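Local structure of sphingomyelinase-c (Listeria ivanovii, 1ZWX) at residues V18-R23 against M32-L37; V50-A55 against R63-L68; H206-L211 against L247-V252. The protein belongs, as the bacterial sphingomyelinase-c SmcL, to the endonuclease/exonuclease/phosphatase family and has the DNase I-like fold. One frame throughout, in Å; residues are numbered along the deposited sequence.

Contact 1. Residues V18-R23 against M32-L37; sequences VYLFSR and MHRADL
Arg-34 delivers its guanidinium to two successive backbone carbonyls at the end of strand 12-20. Arg-34 NH1 and Arg-34 NH2 both reach Tyr-19 O, at 3.1 Å and 2.9 Å, in an end-on grip on a single oxygen. Arg-34 NH1 also donates to Val-18 O at 3.0 Å. The NH2 bond runs nearly along the C=O axis and is the straightest (152°); NH1 comes to Tyr-19 O from well above the carbonyl plane, and its bond to Val-18 O is the most bent (134°). Both oxygens lie close to the guanidinium plane, so the group is held flat and cannot easily rotate. Arg-34 suits this place because one planar group carries several N-H donors; the carbonyls of Trp-29 and Phe-288 also accept from Arg-34 NH2 and Arg-34 NH1, so that NH1 divides its two hydrogens among three oxygens.

The elements joined are the first strand and the helix of the beta-alpha-beta unit made by strand 12-20, helix 31-39 and strand 49-55 in this DNase I-like fold. The short strand and helix segments run nearly antiparallel.

Packing on the flat faces of the two guanidinium groups completes the contact. Leu-20 lays CD2 over one face of the Arg-34 guanidinium, 3.8 Å from Arg-34 NH1, leaving the edge to the carbonyls. Its CG, anti to the carbonyl carbon (chi1 -59°), brings the branched end nearer the helix. At the more exposed margin Arg-23 and Met-32 cross at about a right angle: Arg-23 CD lies 3.8 Å from Met-32 CG, while the doubly bent methionine chain sets SD over one face of the Arg-23 guanidinium. A long, flexible thioether can follow that flat surface, and Arg-23 NE meanwhile forms a salt bridge with Asp-57.

Contact 2. Residues V50-A55 against R63-L68; sequences VILNEA and RLLNNL
Leu-52 points from strand 49-55 toward Leu-64, Leu-65 and Leu-68, leucines of segment 63-68, which lies on helix 58-67. The strand belongs to a mixed sheet of the DNase I-like fold, and the helix that follows it in the chain packs against that sheet. The contact is a small, buried cluster of four leucines without polar bonds across it.

Followed outward, the CB of Leu-52 leaves the strand in the direction of the helix but stays too far away to touch it. CG then stands anti to the carbonyl carbon (chi1 -58°), and chi2 of 176° extends one branch farther toward the helix. That branch, CD1, makes the nearest approach to all three leucines, while CD2 also leans to the helix side but stays a little farther from it. Against Leu-64 the meeting is tip to tip, with Leu-52 CD1 4.0 Å from Leu-64 CD2. Leu-65 instead slides past in the opposite direction: its CB does not aim at the strand, but its end swings nearer.

Leucine fits all four positions because its branch point sits one carbon beyond CB, so the side chain reaches across and ends in methyls that present a rounded surface to several neighbours. On the helix side, Leu-64 and Leu-68 also pack on helix 31-39, through Ile-38 and Ala-39 respectively, so the same leucines join two helices to the sheet. The three methyls gathered round Leu-52 CD1 are not equally close: Leu-65 CD2 comes to 3.7 Å from Leu-52 CD1, and Leu-68 CD1 stays 4.2 Å from that same Leu-52 CD1.

Contact 3. Residues H206-L211 against L247-V252; sequences HDMLKL and LDYIFV. Unlike the reference sequence in segment 206-211: Leu-209 (reference Phe).
Over one face of the Tyr-249 ring lies the methyl CE of Met-208, and the same methyl sits at the edge of the Phe-251 ring, near its plane. One face of Phe-251 is packed by CB of Tyr-249, 3.5 Å above the ring plane and offset toward the rim, while Leu-209 CD2 approaches Phe-251 obliquely. These groups fill the interface between helix 203-212 and strand 248-252, an outermost strand of the second mixed sheet of the DNase I-like fold; the short helix and strand segments are inclined by 45°.

Tyr-249 and Phe-251 are two residues apart on the strand, and both direct CB toward the helix. Large flat rings suit this place, for they span the space that separates the backbones, the axes of the short segments coming no closer than 11.3 Å. Tyrosine also carries a hydroxyl, which is satisfied through a hydrogen bond between OH and the carbonyl of Val-198.

Met-208 answers them with a long, unbranched and pliable chain. CG lies anti to the backbone N (chi1 173°), and the chain continues extended before a bend at chi3 (69°) turns the methyl onto the Tyr-249 face and the Phe-251 edge. Helix 161-182 packs on the same methionine through Met-172, which places Met-208 between a helix and the sheet.

Leu-209, which is phenylalanine in the reference sequence, crosses Phe-251 at about a right angle and reaches it with CD2 alone. Met-208 CE touches both rings, 3.9 Å from Tyr-249 CE1 and 3.8 Å from Phe-251 CZ.

Contacts 1 and 2 are neighbours, centred about 9 Å apart, and reach the same sheet, in which strands 12-20 and 49-55 lie side by side. They touch directly: Leu-20 N lies 2.8 Å from Glu-54 O, and Asp-36 OD1 lies 2.8 Å from Asn-67 ND2, the latter joining helices 31-39 and 58-67. Contact 3 stands on the opposite side of the chain's centre and packs a helix on the other sheet, its centre about 23 Å from that of contact 2. Contact 1, only partly buried, relies on guanidinium-to-carbonyl bonds at a strand end; the buried contacts 2 and 3 are apolar, aliphatic in one and a methionine methyl against aromatic rings in the other.

Contact 1. Residues V18-R23 against M32-L37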
loop_
_atom_site.group_PDB
_atom_site.type_symbol
_atom_site.label_atom_id
_atom_site.label_comp_id
_atom_site.label_asym_id
_atom_site.label_seq_id
_atom_site.Cartn_x
_atom_site.Cartn_y
_atom_site.Cartn_z
ATOM N N VAL A 18 -6.806 -0.557 -0.815
ATOM C CA VAL A 18 -8.232 -0.222 -0.809
ATOM C C VAL A 18 -9.077 -1.062 -1.806
ATOM O O VAL A 18 -10.296 -0.882 -1.886
ATOM C CB VAL A 18 -8.463 1.294 -1.086
ATOM C CG1 VAL A 18 -7.886 2.142 0.092
ATOM C CG2 VAL A 18 -7.841 1.712 -2.373
ATOM N N TYR A 19 -8.434 -1.957 -2.549
ATOM C CA TYR A 19 -9.191 -2.885 -3.398
ATOM C C TYR A 19 -10.221 -2.168 -4.285
ATOM O O TYR A 19 -11.432 -2.410 -4.149
ATOM C CB TYR A 19 -9.897 -3.889 -2.493
ATOM C CG TYR A 19 -10.642 -5.004 -3.206
ATOM C CD1 TYR A 19 -10.062 -5.677 -4.270
ATOM C CD2 TYR A 19 -11.882 -5.418 -2.765
ATOM C CE1 TYR A 19 -10.718 -6.721 -4.925
ATOM C CE2 TYR A 19 -12.550 -6.485 -3.394
ATOM C CZ TYR A 19 -11.952 -7.133 -4.471
ATOM O OH TYR A 19 -12.606 -8.186 -5.128
ATOM N N LEU A 20 -9.740 -1.304 -5.184
ATOM C CA LEU A 20 -10.566 -0.625 -6.199
ATOM C C LEU A 20 -10.215 -1.148 -7.586
ATOM O O LEU A 20 -9.518 -0.516 -8.392
ATOM C CB LEU A 20 -10.460 0.912 -6.122
ATOM C CG LEU A 20 -10.882 1.549 -4.766
ATOM C CD1 LEU A 20 -10.545 3.049 -4.773
ATOM C CD2 LEU A 20 -12.370 1.320 -4.273
ATOM N N PHE A 21 -10.701 -2.358 -7.847
ATOM C CA PHE A 21 -10.483 -2.982 -9.151
ATOM C C PHE A 21 -11.222 -2.270 -10.264
ATOM O O PHE A 21 -12.218 -1.576 -10.024
ATOM C CB PHE A 21 -10.905 -4.442 -9.073
ATOM C CG PHE A 21 -9.825 -5.365 -8.537
ATOM C CD1 PHE A 21 -8.774 -4.875 -7.731
ATOM C CD2 PHE A 21 -9.866 -6.744 -8.828
ATOM C CE1 PHE A 21 -7.774 -5.759 -7.229
ATOM C CE2 PHE A 21 -8.877 -7.616 -8.348
ATOM C CZ PHE A 21 -7.832 -7.116 -7.525
ATOM N N SER A 22 -10.722 -2.436 -11.485
ATOM C CA SER A 22 -11.372 -1.912 -12.692
ATOM C C SER A 22 -12.877 -2.226 -12.727
ATOM O O SER A 22 -13.250 -3.376 -12.630
ATOM C CB SER A 22 -10.724 -2.546 -13.921
ATOM O OG SER A 22 -11.580 -2.454 -15.043
ATOM N N ARG A 23 -13.717 -1.201 -12.880
ATOM C CA ARG A 23 -15.180 -1.410 -12.931
ATOM C C ARG A 23 -15.578 -1.980 -14.308
ATOM O O ARG A 23 -16.683 -2.513 -14.471
ATOM C CB ARG A 23 -15.940 -0.101 -12.650
ATOM C CG ARG A 23 -15.961 0.343 -11.154
ATOM C CD ARG A 23 -16.564 1.765 -10.991
ATOM N NE ARG A 23 -16.061 2.671 -12.007
ATOM C CZ ARG A 23 -16.809 3.427 -12.805
ATOM N NH1 ARG A 23 -18.142 3.454 -12.687
ATOM N NH2 ARG A 23 -16.213 4.152 -13.719
ATOM N N MET A 32 -17.114 2.858 -6.434
ATOM C CA MET A 32 -17.444 4.284 -6.311
ATOM C C MET A 32 -17.920 4.691 -4.915
ATOM O O MET A 32 -17.570 5.765 -4.413
ATOM C CB MET A 32 -18.480 4.701 -7.363
ATOM C CG MET A 32 -17.999 4.521 -8.784
ATOM S SD MET A 32 -16.575 5.519 -9.266
ATOM C CE MET A 32 -17.070 7.229 -9.072
ATOM N N HIS A 33 -18.714 3.831 -4.291
ATOM C CA HIS A 33 -19.258 4.142 -2.998
ATOM C C HIS A 33 -18.173 4.027 -1.906
ATOM O O HIS A 33 -18.130 4.823 -0.948
ATOM C CB HIS A 33 -20.423 3.223 -2.693
ATOM C CG HIS A 33 -21.084 3.504 -1.378
ATOM N ND1 HIS A 33 -21.521 4.762 -1.015
ATOM C CD2 HIS A 33 -21.390 2.686 -0.346
ATOM C CE1 HIS A 33 -22.062 4.705 0.190
ATOM N NE2 HIS A 33 -22.005 3.455 0.612
ATOM N N ARG A 34 -17.293 3.047 -2.072
ATOM C CA ARG A 34 -16.246 2.821 -1.082
ATOM C C ARG A 34 -15.217 3.931 -1.160
ATOM O O ARG A 34 -14.589 4.226 -0.150
ATOM C CB ARG A 34 -15.622 1.434 -1.223
ATOM C CG ARG A 34 -16.510 0.305 -0.671
ATOM C CD ARG A 34 -15.778 -1.046 -0.628
ATOM N NE ARG A 34 -15.548 -1.574 -1.972
ATOM C CZ ARG A 34 -14.346 -1.738 -2.539
ATOM N NH1 ARG A 34 -13.225 -1.449 -1.874
ATOM N NH2 ARG A 34 -14.265 -2.201 -3.777
ATOM N N ALA A 35 -15.055 4.554 -2.332
ATOM C CA ALA A 35 -14.213 5.734 -2.470
ATOM C C ALA A 35 -14.700 6.878 -1.551
ATOM O O ALA A 35 -13.882 7.695 -1.095
ATOM C CB ALA A 35 -14.149 6.210 -3.931
ATOM N N ASP A 36 -16.013 6.924 -1.280
ATOM C CA ASP A 36 -16.578 7.884 -0.313
ATOM C C ASP A 36 -16.435 7.417 1.115
ATOM O O ASP A 36 -15.993 8.187 1.976
ATOM C CB ASP A 36 -18.060 8.181 -0.613
ATOM C CG ASP A 36 -18.263 8.921 -1.904
ATOM O OD1 ASP A 36 -17.342 9.613 -2.370
ATOM O OD2 ASP A 36 -19.371 8.825 -2.492
ATOM N N LEU A 37 -16.799 6.161 1.376
ATOM C CA LEU A 37 -16.752 5.580 2.710
ATOM C C LEU A 37 -15.346 5.637 3.323
ATOM O O LEU A 37 -15.170 5.981 4.505
ATOM C CB LEU A 37 -17.213 4.125 2.681
ATOM C CG LEU A 37 -18.699 3.822 2.425
ATOM C CD1 LEU A 37 -18.929 2.337 2.688
ATOM C CD2 LEU A 37 -19.606 4.708 3.338
#

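Contact 2. Residues V50-A55 against R63-L68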
loop_
_atom_site.group_PDB
_atom_site.type_symbol
_atom_site.label_atom_id
_atom_site.label_comp_id
_atom_site.label_asym_id
_atom_site.label_seq_id
_atom_site.Cartn_x
_atom_site.Cartn_y
_atom_site.Cartn_z
ATOM N N VAL A 50 -0.466 9.132 3.884
ATOM C CA VAL A 50 -1.299 7.937 3.642
ATOM C C VAL A 50 -0.799 7.284 2.371
ATOM O O VAL A 50 -0.564 7.956 1.354
ATOM C CB VAL A 50 -2.813 8.270 3.458
ATOM C CG1 VAL A 50 -3.594 7.008 2.948
ATOM C CG2 VAL A 50 -3.446 8.730 4.775
ATOM N N ILE A 51 -0.607 5.963 2.433
ATOM C CA ILE A 51 -0.158 5.189 1.255
ATOM C C ILE A 51 -1.353 4.390 0.775
ATOM O O ILE A 51 -1.986 3.727 1.569
ATOM C CB ILE A 51 0.979 4.193 1.623
ATOM C CG1 ILE A 51 2.233 4.966 2.066
ATOM C CG2 ILE A 51 1.260 3.219 0.412
ATOM C CD1 ILE A 51 3.358 4.028 2.654
ATOM N N LEU A 52 -1.680 4.495 -0.516
ATOM C CA LEU A 52 -2.792 3.709 -1.066
ATOM C C LEU A 52 -2.270 2.636 -2.018
ATOM O O LEU A 52 -1.304 2.876 -2.721
ATOM C CB LEU A 52 -3.728 4.620 -1.853
ATOM C CG LEU A 52 -4.317 5.776 -1.053
ATOM C CD1 LEU A 52 -5.143 6.627 -2.016
ATOM C CD2 LEU A 52 -5.190 5.262 0.098
ATOM N N ASN A 53 -2.930 1.482 -2.036
ATOM C CA ASN A 53 -2.613 0.369 -2.968
ATOM C C ASN A 53 -3.933 -0.061 -3.620
ATOM O O ASN A 53 -5.003 0.110 -3.039
ATOM C CB ASN A 53 -2.110 -0.886 -2.222
ATOM C CG ASN A 53 -0.701 -0.757 -1.636
ATOM O OD1 ASN A 53 -0.309 -1.602 -0.827
ATOM N ND2 ASN A 53 0.039 0.294 -2.000
ATOM N N GLU A 54 -3.836 -0.673 -4.801
ATOM C CA GLU A 54 -5.012 -1.160 -5.565
ATOM C C GLU A 54 -6.051 -0.071 -5.875
ATOM O O GLU A 54 -7.276 -0.335 -5.978
ATOM C CB GLU A 54 -5.639 -2.374 -4.900
ATOM C CG GLU A 54 -4.739 -3.595 -5.022
ATOM C CD GLU A 54 -5.346 -4.898 -4.450
ATOM O OE1 GLU A 54 -6.584 -4.990 -4.250
ATOM O OE2 GLU A 54 -4.553 -5.825 -4.162
ATOM N N ALA A 55 -5.551 1.137 -6.029
ATOM C CA ALA A 55 -6.360 2.245 -6.584
ATOM C C ALA A 55 -6.252 2.149 -8.093
ATOM O O ALA A 55 -5.578 2.956 -8.740
ATOM C CB ALA A 55 -5.825 3.602 -6.061
ATOM N N ARG A 63 -12.001 9.636 -7.637
ATOM C CA ARG A 63 -12.882 10.045 -6.566
ATOM C C ARG A 63 -12.238 9.996 -5.180
ATOM O O ARG A 63 -12.357 10.967 -4.378
ATOM C CB ARG A 63 -14.203 9.265 -6.570
ATOM C CG ARG A 63 -15.111 9.709 -5.424
ATOM C CD ARG A 63 -16.397 8.957 -5.386
ATOM N NE ARG A 63 -17.313 9.475 -6.388
ATOM C CZ ARG A 63 -18.598 9.136 -6.469
ATOM N NH1 ARG A 63 -19.116 8.275 -5.605
ATOM N NH2 ARG A 63 -19.353 9.654 -7.431
ATOM N N LEU A 64 -11.597 8.879 -4.850
ATOM C CA LEU A 64 -10.989 8.730 -3.530
ATOM C C LEU A 64 -9.925 9.817 -3.306
ATOM O O LEU A 64 -9.912 10.464 -2.261
ATOM C CB LEU A 64 -10.364 7.335 -3.374
ATOM C CG LEU A 64 -9.540 7.105 -2.112
ATOM C CD1 LEU A 64 -10.320 7.361 -0.824
ATOM C CD2 LEU A 64 -9.010 5.686 -2.156
ATOM N N LEU A 65 -9.050 9.998 -4.280
ATOM C CA LEU A 65 -7.955 10.947 -4.155
ATOM C C LEU A 65 -8.531 12.361 -4.030
ATOM O O LEU A 65 -8.068 13.181 -3.251
ATOM C CB LEU A 65 -7.033 10.838 -5.361
ATOM C CG LEU A 65 -6.204 9.526 -5.305
ATOM C CD1 LEU A 65 -5.540 9.329 -6.615
ATOM C CD2 LEU A 65 -5.197 9.654 -4.165
ATOM N N ASN A 66 -9.597 12.612 -4.772
ATOM C CA ASN A 66 -10.315 13.877 -4.628
ATOM C C ASN A 66 -10.959 14.129 -3.279
ATOM O O ASN A 66 -10.812 15.228 -2.712
ATOM C CB ASN A 66 -11.299 14.057 -5.768
ATOM C CG ASN A 66 -10.842 15.101 -6.697
ATOM O OD1 ASN A 66 -10.153 14.834 -7.684
ATOM N ND2 ASN A 66 -11.143 16.340 -6.342
ATOM N N ASN A 67 -11.640 13.117 -2.759
ATOM C CA ASN A 67 -12.206 13.147 -1.428
ATOM C C ASN A 67 -11.157 13.395 -0.346
ATOM O O ASN A 67 -11.491 13.864 0.750
ATOM C CB ASN A 67 -12.883 11.815 -1.089
ATOM C CG ASN A 67 -14.168 11.563 -1.891
ATOM O OD1 ASN A 67 -14.665 12.448 -2.554
ATOM N ND2 ASN A 67 -14.685 10.321 -1.835
ATOM N N LEU A 68 -9.909 13.014 -0.639
ATOM C CA LEU A 68 -8.833 13.059 0.365
ATOM C C LEU A 68 -8.075 14.384 0.355
ATOM O O LEU A 68 -7.220 14.626 1.228
ATOM C CB LEU A 68 -7.841 11.890 0.142
ATOM C CG LEU A 68 -8.311 10.491 0.590
ATOM C CD1 LEU A 68 -7.293 9.434 0.180
ATOM C CD2 LEU A 68 -8.585 10.434 2.098
#

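Contact 3. Residues H206-L211 against L247-V252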
loop_
_atom_site.group_PDB
_atom_site.type_symbol
_atom_site.label_atom_id
_atom_site.label_comp_id
_atom_site.label_asym_id
_atom_site.label_seq_id
_atom_site.Cartn_x
_atom_site.Cartn_y
_atom_site.Cartn_z
ATOM N N HIS A 206 11.767 -13.435 6.598
ATOM C CA HIS A 206 13.175 -13.292 6.989
ATOM C C HIS A 206 13.998 -12.674 5.901
ATOM O O HIS A 206 14.723 -11.689 6.141
ATOM C CB HIS A 206 13.788 -14.655 7.422
ATOM C CG HIS A 206 15.277 -14.603 7.603
ATOM N ND1 HIS A 206 16.159 -14.600 6.542
ATOM C CD2 HIS A 206 16.038 -14.515 8.723
ATOM C CE1 HIS A 206 17.398 -14.514 6.998
ATOM N NE2 HIS A 206 17.351 -14.456 8.319
ATOM N N ASP A 207 13.887 -13.210 4.682
ATOM C CA ASP A 207 14.669 -12.704 3.574
ATOM C C ASP A 207 14.295 -11.284 3.155
ATOM O O ASP A 207 15.162 -10.512 2.726
ATOM C CB ASP A 207 14.550 -13.629 2.367
ATOM C CG ASP A 207 15.388 -14.908 2.524
ATOM O OD1 ASP A 207 15.854 -15.236 3.651
ATOM O OD2 ASP A 207 15.545 -15.581 1.510
ATOM N N MET A 208 13.002 -10.972 3.212
ATOM C CA MET A 208 12.526 -9.606 2.898
ATOM C C MET A 208 13.218 -8.570 3.789
ATOM O O MET A 208 13.621 -7.510 3.301
ATOM C CB MET A 208 11.024 -9.484 3.112
ATOM C CG MET A 208 10.518 -8.009 2.968
ATOM S SD MET A 208 8.719 -7.922 2.821
ATOM C CE MET A 208 8.198 -8.395 4.430
ATOM N N LEU A 209 13.341 -8.881 5.078
ATOM C CA LEU A 209 14.059 -7.983 6.020
ATOM C C LEU A 209 15.445 -7.648 5.471
ATOM O O LEU A 209 15.872 -6.467 5.453
ATOM C CB LEU A 209 14.072 -8.521 7.471
ATOM C CG LEU A 209 12.730 -8.770 8.187
ATOM C CD1 LEU A 209 12.910 -9.167 9.637
ATOM C CD2 LEU A 209 11.736 -7.599 8.044
ATOM N N LYS A 210 16.133 -8.651 4.923
ATOM C CA LYS A 210 17.467 -8.420 4.389
ATOM C C LYS A 210 17.475 -7.680 3.067
ATOM O O LYS A 210 18.370 -6.877 2.791
ATOM C CB LYS A 210 18.247 -9.763 4.244
ATOM C CG LYS A 210 18.505 -10.498 5.559
ATOM C CD LYS A 210 19.516 -9.729 6.431
ATOM C CE LYS A 210 20.011 -10.509 7.670
ATOM N NZ LYS A 210 19.108 -11.636 8.033
ATOM N N LEU A 211 16.501 -7.984 2.214
ATOM C CA LEU A 211 16.494 -7.426 0.858
ATOM C C LEU A 211 16.089 -5.941 0.861
ATOM O O LEU A 211 16.576 -5.179 0.040
ATOM C CB LEU A 211 15.498 -8.184 -0.023
ATOM C CG LEU A 211 15.914 -9.611 -0.438
ATOM C CD1 LEU A 211 14.721 -10.406 -1.008
ATOM C CD2 LEU A 211 17.009 -9.522 -1.453
ATOM N N LEU A 247 0.182 -9.314 5.300
ATOM C CA LEU A 247 0.836 -8.964 4.037
ATOM C C LEU A 247 1.188 -7.477 3.894
ATOM O O LEU A 247 1.902 -7.086 2.958
ATOM C CB LEU A 247 -0.108 -9.314 2.873
ATOM C CG LEU A 247 -0.483 -10.797 2.697
ATOM C CD1 LEU A 247 -1.491 -10.937 1.539
ATOM C CD2 LEU A 247 0.773 -11.642 2.441
ATOM N N ASP A 248 0.622 -6.662 4.785
ATOM C CA ASP A 248 0.722 -5.184 4.683
ATOM C C ASP A 248 1.568 -4.644 5.862
ATOM O O ASP A 248 1.341 -4.972 7.024
ATOM C CB ASP A 248 -0.663 -4.535 4.712
ATOM C CG ASP A 248 -1.578 -5.011 3.581
ATOM O OD1 ASP A 248 -2.238 -6.060 3.732
ATOM O OD2 ASP A 248 -1.662 -4.294 2.570
ATOM N N TYR A 249 2.544 -3.820 5.516
ATOM C CA TYR A 249 3.555 -3.367 6.466
ATOM C C TYR A 249 3.953 -1.925 6.207
ATOM O O TYR A 249 3.928 -1.447 5.055
ATOM C CB TYR A 249 4.831 -4.165 6.261
ATOM C CG TYR A 249 4.691 -5.685 6.386
ATOM C CD1 TYR A 249 4.523 -6.478 5.252
ATOM C CD2 TYR A 249 4.775 -6.305 7.639
ATOM C CE1 TYR A 249 4.407 -7.893 5.362
ATOM C CE2 TYR A 249 4.654 -7.717 7.772
ATOM C CZ TYR A 249 4.481 -8.485 6.618
ATOM O OH TYR A 249 4.402 -9.847 6.760
ATOM N N ILE A 250 4.422 -1.268 7.268
ATOM C CA ILE A 250 5.165 -0.026 7.093
ATOM C C ILE A 250 6.455 -0.139 7.906
ATOM O O ILE A 250 6.405 -0.192 9.114
ATOM C CB ILE A 250 4.375 1.252 7.507
ATOM C CG1 ILE A 250 2.948 1.276 6.875
ATOM C CG2 ILE A 250 5.164 2.477 7.046
ATOM C CD1 ILE A 250 1.950 2.167 7.626
ATOM N N PHE A 251 7.582 -0.117 7.209
ATOM C CA PHE A 251 8.900 -0.336 7.821
ATOM C C PHE A 251 9.710 0.939 7.847
ATOM O O PHE A 251 9.499 1.832 7.056
ATOM C CB PHE A 251 9.730 -1.304 6.964
ATOM C CG PHE A 251 9.193 -2.722 6.912
ATOM C CD1 PHE A 251 8.798 -3.271 5.682
ATOM C CD2 PHE A 251 9.117 -3.517 8.067
ATOM C CE1 PHE A 251 8.318 -4.628 5.598
ATOM C CE2 PHE A 251 8.624 -4.849 8.017
ATOM C CZ PHE A 251 8.230 -5.410 6.759
ATOM N N VAL A 252 10.716 0.954 8.720
ATOM C CA VAL A 252 11.755 1.967 8.710
ATOM C C VAL A 252 13.017 1.341 8.144
ATOM O O VAL A 252 13.391 0.227 8.544
ATOM C CB VAL A 252 12.011 2.485 10.153
ATOM C CG1 VAL A 252 13.234 3.395 10.147
ATOM C CG2 VAL A 252 10.778 3.217 10.688
#